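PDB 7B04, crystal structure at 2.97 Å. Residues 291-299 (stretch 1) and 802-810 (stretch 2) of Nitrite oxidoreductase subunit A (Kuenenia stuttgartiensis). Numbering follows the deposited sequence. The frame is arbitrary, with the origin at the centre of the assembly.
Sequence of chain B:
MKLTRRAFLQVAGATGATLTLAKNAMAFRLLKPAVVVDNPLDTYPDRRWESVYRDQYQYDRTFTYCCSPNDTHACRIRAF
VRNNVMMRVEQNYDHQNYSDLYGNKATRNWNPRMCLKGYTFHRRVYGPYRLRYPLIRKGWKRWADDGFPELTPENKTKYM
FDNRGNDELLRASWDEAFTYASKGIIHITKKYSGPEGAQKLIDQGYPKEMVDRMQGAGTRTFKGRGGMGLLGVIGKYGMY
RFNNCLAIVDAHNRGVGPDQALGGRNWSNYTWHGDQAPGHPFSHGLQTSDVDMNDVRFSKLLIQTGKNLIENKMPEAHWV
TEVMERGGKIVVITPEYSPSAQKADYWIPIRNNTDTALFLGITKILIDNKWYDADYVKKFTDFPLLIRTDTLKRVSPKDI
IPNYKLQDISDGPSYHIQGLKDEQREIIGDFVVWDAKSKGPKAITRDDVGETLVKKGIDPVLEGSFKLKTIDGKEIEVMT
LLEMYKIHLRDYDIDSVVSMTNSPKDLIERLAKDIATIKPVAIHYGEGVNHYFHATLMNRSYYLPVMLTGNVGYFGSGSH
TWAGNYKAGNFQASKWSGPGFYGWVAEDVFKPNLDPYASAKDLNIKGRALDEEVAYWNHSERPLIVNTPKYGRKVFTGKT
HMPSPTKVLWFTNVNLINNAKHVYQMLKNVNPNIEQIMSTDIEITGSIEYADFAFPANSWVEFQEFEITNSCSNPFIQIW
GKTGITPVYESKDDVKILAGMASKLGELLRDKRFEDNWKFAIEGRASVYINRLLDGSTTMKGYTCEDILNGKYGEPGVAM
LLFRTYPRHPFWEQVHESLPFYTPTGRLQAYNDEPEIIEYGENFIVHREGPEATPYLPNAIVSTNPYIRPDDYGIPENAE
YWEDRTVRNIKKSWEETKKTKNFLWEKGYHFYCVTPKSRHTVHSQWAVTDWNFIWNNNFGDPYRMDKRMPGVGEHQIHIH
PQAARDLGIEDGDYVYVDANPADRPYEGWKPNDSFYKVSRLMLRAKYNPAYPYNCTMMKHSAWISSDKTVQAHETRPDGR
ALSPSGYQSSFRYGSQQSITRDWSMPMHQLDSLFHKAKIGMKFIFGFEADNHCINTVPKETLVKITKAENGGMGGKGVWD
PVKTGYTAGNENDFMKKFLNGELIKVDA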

# COMPACT_ATOMS: atom_id res chain seq x y z
N VAL B 291 -15.84 -15.62 0.48
CA VAL B 291 -16.72 -15.31 1.60
C VAL B 291 -16.74 -13.81 1.87
O VAL B 291 -15.81 -13.08 1.51
N ASP B 292 -17.83 -13.35 2.49
CA ASP B 292 -17.79 -12.05 3.15
C ASP B 292 -16.83 -12.17 4.32
O ASP B 292 -17.07 -12.94 5.25
N MET B 293 -15.75 -11.39 4.29
CA MET B 293 -14.62 -11.64 5.19
C MET B 293 -14.93 -11.40 6.66
O MET B 293 -14.08 -11.68 7.50
N ASN B 294 -16.08 -10.84 7.03
CA ASN B 294 -16.41 -10.89 8.45
C ASN B 294 -16.58 -12.34 8.91
O ASN B 294 -16.39 -12.65 10.09
N ASP B 295 -16.92 -13.25 7.98
CA ASP B 295 -17.10 -14.66 8.31
C ASP B 295 -15.78 -15.33 8.71
O ASP B 295 -15.79 -16.22 9.57
N VAL B 296 -14.65 -14.89 8.16
CA VAL B 296 -13.38 -15.54 8.52
C VAL B 296 -13.11 -15.40 10.02
O VAL B 296 -12.50 -16.28 10.63
N ARG B 297 -13.59 -14.32 10.65
CA ARG B 297 -13.36 -14.18 12.08
C ARG B 297 -14.16 -15.20 12.89
O ARG B 297 -13.97 -15.29 14.10
N PHE B 298 -15.03 -15.97 12.24
CA PHE B 298 -15.65 -17.13 12.88
C PHE B 298 -14.72 -18.34 12.89
O PHE B 298 -14.94 -19.26 13.69
N SER B 299 -13.70 -18.36 12.04
CA SER B 299 -12.81 -19.51 11.94
C SER B 299 -11.99 -19.67 13.22
O SER B 299 -11.57 -18.68 13.84
N LEU B 802 -28.73 -9.01 -1.65
CA LEU B 802 -29.46 -10.09 -0.98
C LEU B 802 -28.91 -11.47 -1.37
O LEU B 802 -29.25 -11.99 -2.44
N PHE B 803 -28.00 -12.01 -0.55
CA PHE B 803 -27.65 -13.43 -0.51
C PHE B 803 -28.56 -14.11 0.51
O PHE B 803 -29.42 -13.46 1.14
N ARG B 804 -28.36 -15.40 0.68
CA ARG B 804 -29.10 -16.15 1.71
C ARG B 804 -28.60 -15.77 3.10
O ARG B 804 -29.40 -15.78 4.00
N THR B 805 -27.31 -15.51 3.28
CA THR B 805 -26.86 -15.16 4.64
C THR B 805 -26.06 -13.87 4.65
O THR B 805 -25.40 -13.59 3.68
N TYR B 806 -26.15 -13.11 5.73
CA TYR B 806 -25.37 -11.88 5.86
C TYR B 806 -23.89 -12.18 5.75
O TYR B 806 -23.23 -11.61 4.86
N PRO B 807 -23.30 -13.08 6.55
CA PRO B 807 -21.98 -13.58 6.19
C PRO B 807 -22.14 -14.54 5.04
O PRO B 807 -22.34 -15.74 5.28
N ARG B 808 -22.10 -14.06 3.79
CA ARG B 808 -22.28 -14.97 2.67
C ARG B 808 -21.21 -16.03 2.70
O ARG B 808 -20.01 -15.74 2.60
N HIS B 809 -21.65 -17.28 2.84
CA HIS B 809 -20.78 -18.43 2.86
C HIS B 809 -21.19 -19.36 1.73
O HIS B 809 -22.36 -19.77 1.67
N PRO B 810 -20.29 -19.71 0.82
CA PRO B 810 -20.68 -20.57 -0.31
C PRO B 810 -21.05 -21.97 0.15
O PRO B 810 -20.45 -22.51 1.07

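Side-chain packing between residues 291-299 and 802-810 of nitrite oxidoreductase subunit A, two stretches of one chain that bury 468 Å² between them. Asp-292 is the hub. Its CA-to-CB bond points toward the second stretch, and chi1 of -67° (m) with chi2 of -29° carries the carboxylate to the backbone of Arg-808, where Arg-808 N donates to Asp-292 OD2 at 2.8 Å. In return, Asp-292 N donates to Arg-808 O at 3.2 Å, so the two residues are tied by one side-chain and one main-chain bond. Asp-292 OD2 also lies 2.9 Å from Tyr-806 O; both are acceptors, so this close approach is not a hydrogen bond.

Arg-808 starts out sideways and extends through chi1 167° (t) and chi2 -175° (t) before bending at chi3 53° (p). The bend lays its guanidinium with one face over Asp-292 N and leaves a long salt bridge, Asp-292 OD1 to Arg-808 NH2, at 3.7 Å; NH1 is bonded just outside the stretches. Val-291, chi1 -63° (m), places CG1 3.4 Å from His-809 ND1, at the edge of the imidazole near its plane, and 3.6 Å from Pro-810 CD in an apolar contact. His-809 adopts chi1 -166° (t), chi2 35°, and its NE2 is bonded elsewhere in the structure.

A type I turn from Asp-292 to Asp-295, closed by Asp-295 N to Asp-292 O at 2.8 Å, helps present Asn-294 and Asp-295, both pointing toward the second stretch, while Met-293 points away and makes no contact. Asn-294 takes chi1 58° (p) and chi2 -3°, which sets OD1 4.0 Å from Pro-807 CB and ND2 3.0 Å from Tyr-806 OH. Tyr-806 leaves its backbone sideways, but chi1 159° (t) and chi2 55° bring the phenol end nearer. Asp-295, chi1 -172° (t), packs its CB 4.0 Å from Pro-807 CB and its OD2 3.6 Å from His-809 CB; OD1 is bonded elsewhere.

Pro-807, with a C-gamma exo ring, is thus touched by several side chains of the first stretch. Phe-298, chi1 -70° (m), adds the last of these, its CE2 4.2 Å from Pro-807 CG, with the proline atom set obliquely to the ring. Thr-805, chi1 67° (p), does not cross the gap; its OG1 donates to Pro-807 O at 2.6 Å within the second stretch. Phe-803, chi1 -59° (m), points toward the first stretch but only grazes it, CD2 lying 4.4 Å from Asp-292 OD2.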

# COMPACT_ATOMS: atom_id res chain seq x y z
CB VAL B 291 -16.30 -16.04 2.90
CG1 VAL B 291 -16.41 -17.54 2.73
CG2 VAL B 291 -14.89 -15.64 3.31
CB ASP B 292 -19.18 -11.63 3.63
CG ASP B 292 -20.14 -11.35 2.50
OD1 ASP B 292 -19.68 -10.95 1.41
OD2 ASP B 292 -21.36 -11.54 2.69
CB MET B 293 -13.40 -10.83 4.75
CG MET B 293 -13.18 -10.89 3.25
SD MET B 293 -11.66 -10.10 2.69
CE MET B 293 -10.45 -10.99 3.67
CB ASN B 294 -17.64 -10.05 8.78
CG ASN B 294 -18.87 -10.47 8.01
OD1 ASN B 294 -18.82 -11.36 7.16
ND2 ASN B 294 -19.99 -9.82 8.30
CB ASP B 295 -17.71 -15.37 7.09
CG ASP B 295 -18.14 -16.82 7.37
OD1 ASP B 295 -17.62 -17.47 8.29
OD2 ASP B 295 -19.00 -17.31 6.62
CB VAL B 296 -12.20 -15.04 7.66
CG1 VAL B 296 -12.03 -13.57 7.71
CG2 VAL B 296 -10.93 -15.69 8.09
CB ARG B 297 -13.71 -12.75 12.55
CG ARG B 297 -13.09 -12.37 13.89
CD ARG B 297 -13.26 -10.89 14.22
NE ARG B 297 -14.60 -10.54 14.67
CZ ARG B 297 -14.99 -9.32 15.01
NH1 ARG B 297 -16.23 -9.09 15.40
NH2 ARG B 297 -14.12 -8.31 14.95
CB PHE B 298 -16.95 -17.50 12.17
CG PHE B 298 -18.07 -16.51 12.38
CD1 PHE B 298 -18.04 -15.61 13.43
CD2 PHE B 298 -19.15 -16.49 11.52
CE1 PHE B 298 -19.07 -14.71 13.62
CE2 PHE B 298 -20.19 -15.59 11.70
CZ PHE B 298 -20.14 -14.70 12.75
CB SER B 299 -11.88 -19.36 10.74
OG SER B 299 -12.61 -19.34 9.53
CB LEU B 802 -30.95 -9.98 -1.28
CG LEU B 802 -31.46 -8.54 -1.10
CD1 LEU B 802 -32.90 -8.40 -1.57
CD2 LEU B 802 -31.31 -8.08 0.35
CB PHE B 803 -26.18 -13.65 -0.13
CG PHE B 803 -25.21 -13.00 -1.07
CD1 PHE B 803 -25.21 -13.29 -2.42
CD2 PHE B 803 -24.27 -12.13 -0.57
CE1 PHE B 803 -24.29 -12.69 -3.26
CE2 PHE B 803 -23.34 -11.54 -1.39
CZ PHE B 803 -23.36 -11.81 -2.74
CB ARG B 804 -29.23 -17.65 1.42
CG ARG B 804 -30.68 -18.09 1.48
CD ARG B 804 -30.95 -19.46 0.93
NE ARG B 804 -31.50 -20.31 1.97
CZ ARG B 804 -32.59 -20.06 2.63
NH1 ARG B 804 -33.00 -20.90 3.56
NH2 ARG B 804 -33.28 -18.97 2.37
CB THR B 805 -25.98 -16.25 5.23
OG1 THR B 805 -24.78 -16.26 4.48
CG2 THR B 805 -26.63 -17.60 5.17
CB TYR B 806 -25.71 -11.15 7.17
CG TYR B 806 -24.65 -10.17 7.65
CD1 TYR B 806 -24.19 -9.15 6.83
CD2 TYR B 806 -24.10 -10.28 8.93
CE1 TYR B 806 -23.21 -8.25 7.26
CE2 TYR B 806 -23.11 -9.38 9.37
CZ TYR B 806 -22.67 -8.37 8.53
OH TYR B 806 -21.70 -7.48 8.96
CB PRO B 807 -21.49 -14.28 7.48
CG PRO B 807 -22.46 -13.85 8.56
CD PRO B 807 -23.75 -13.68 7.82
CB ARG B 808 -22.24 -14.24 1.33
CG ARG B 808 -22.12 -15.25 0.18
CD ARG B 808 -21.95 -14.63 -1.19
NE ARG B 808 -20.85 -13.68 -1.24
CZ ARG B 808 -19.58 -14.03 -1.43
NH1 ARG B 808 -19.24 -15.30 -1.58
NH2 ARG B 808 -18.64 -13.09 -1.47
CB HIS B 809 -20.88 -19.14 4.21
CG HIS B 809 -19.79 -20.12 4.44
ND1 HIS B 809 -18.50 -19.93 3.99
CD2 HIS B 809 -19.79 -21.32 5.07
CE1 HIS B 809 -17.76 -20.96 4.33
NE2 HIS B 809 -18.51 -21.82 5.00
CB PRO B 810 -19.44 -20.58 -1.20
CG PRO B 810 -18.31 -20.27 -0.27
CD PRO B 810 -18.87 -19.35 0.77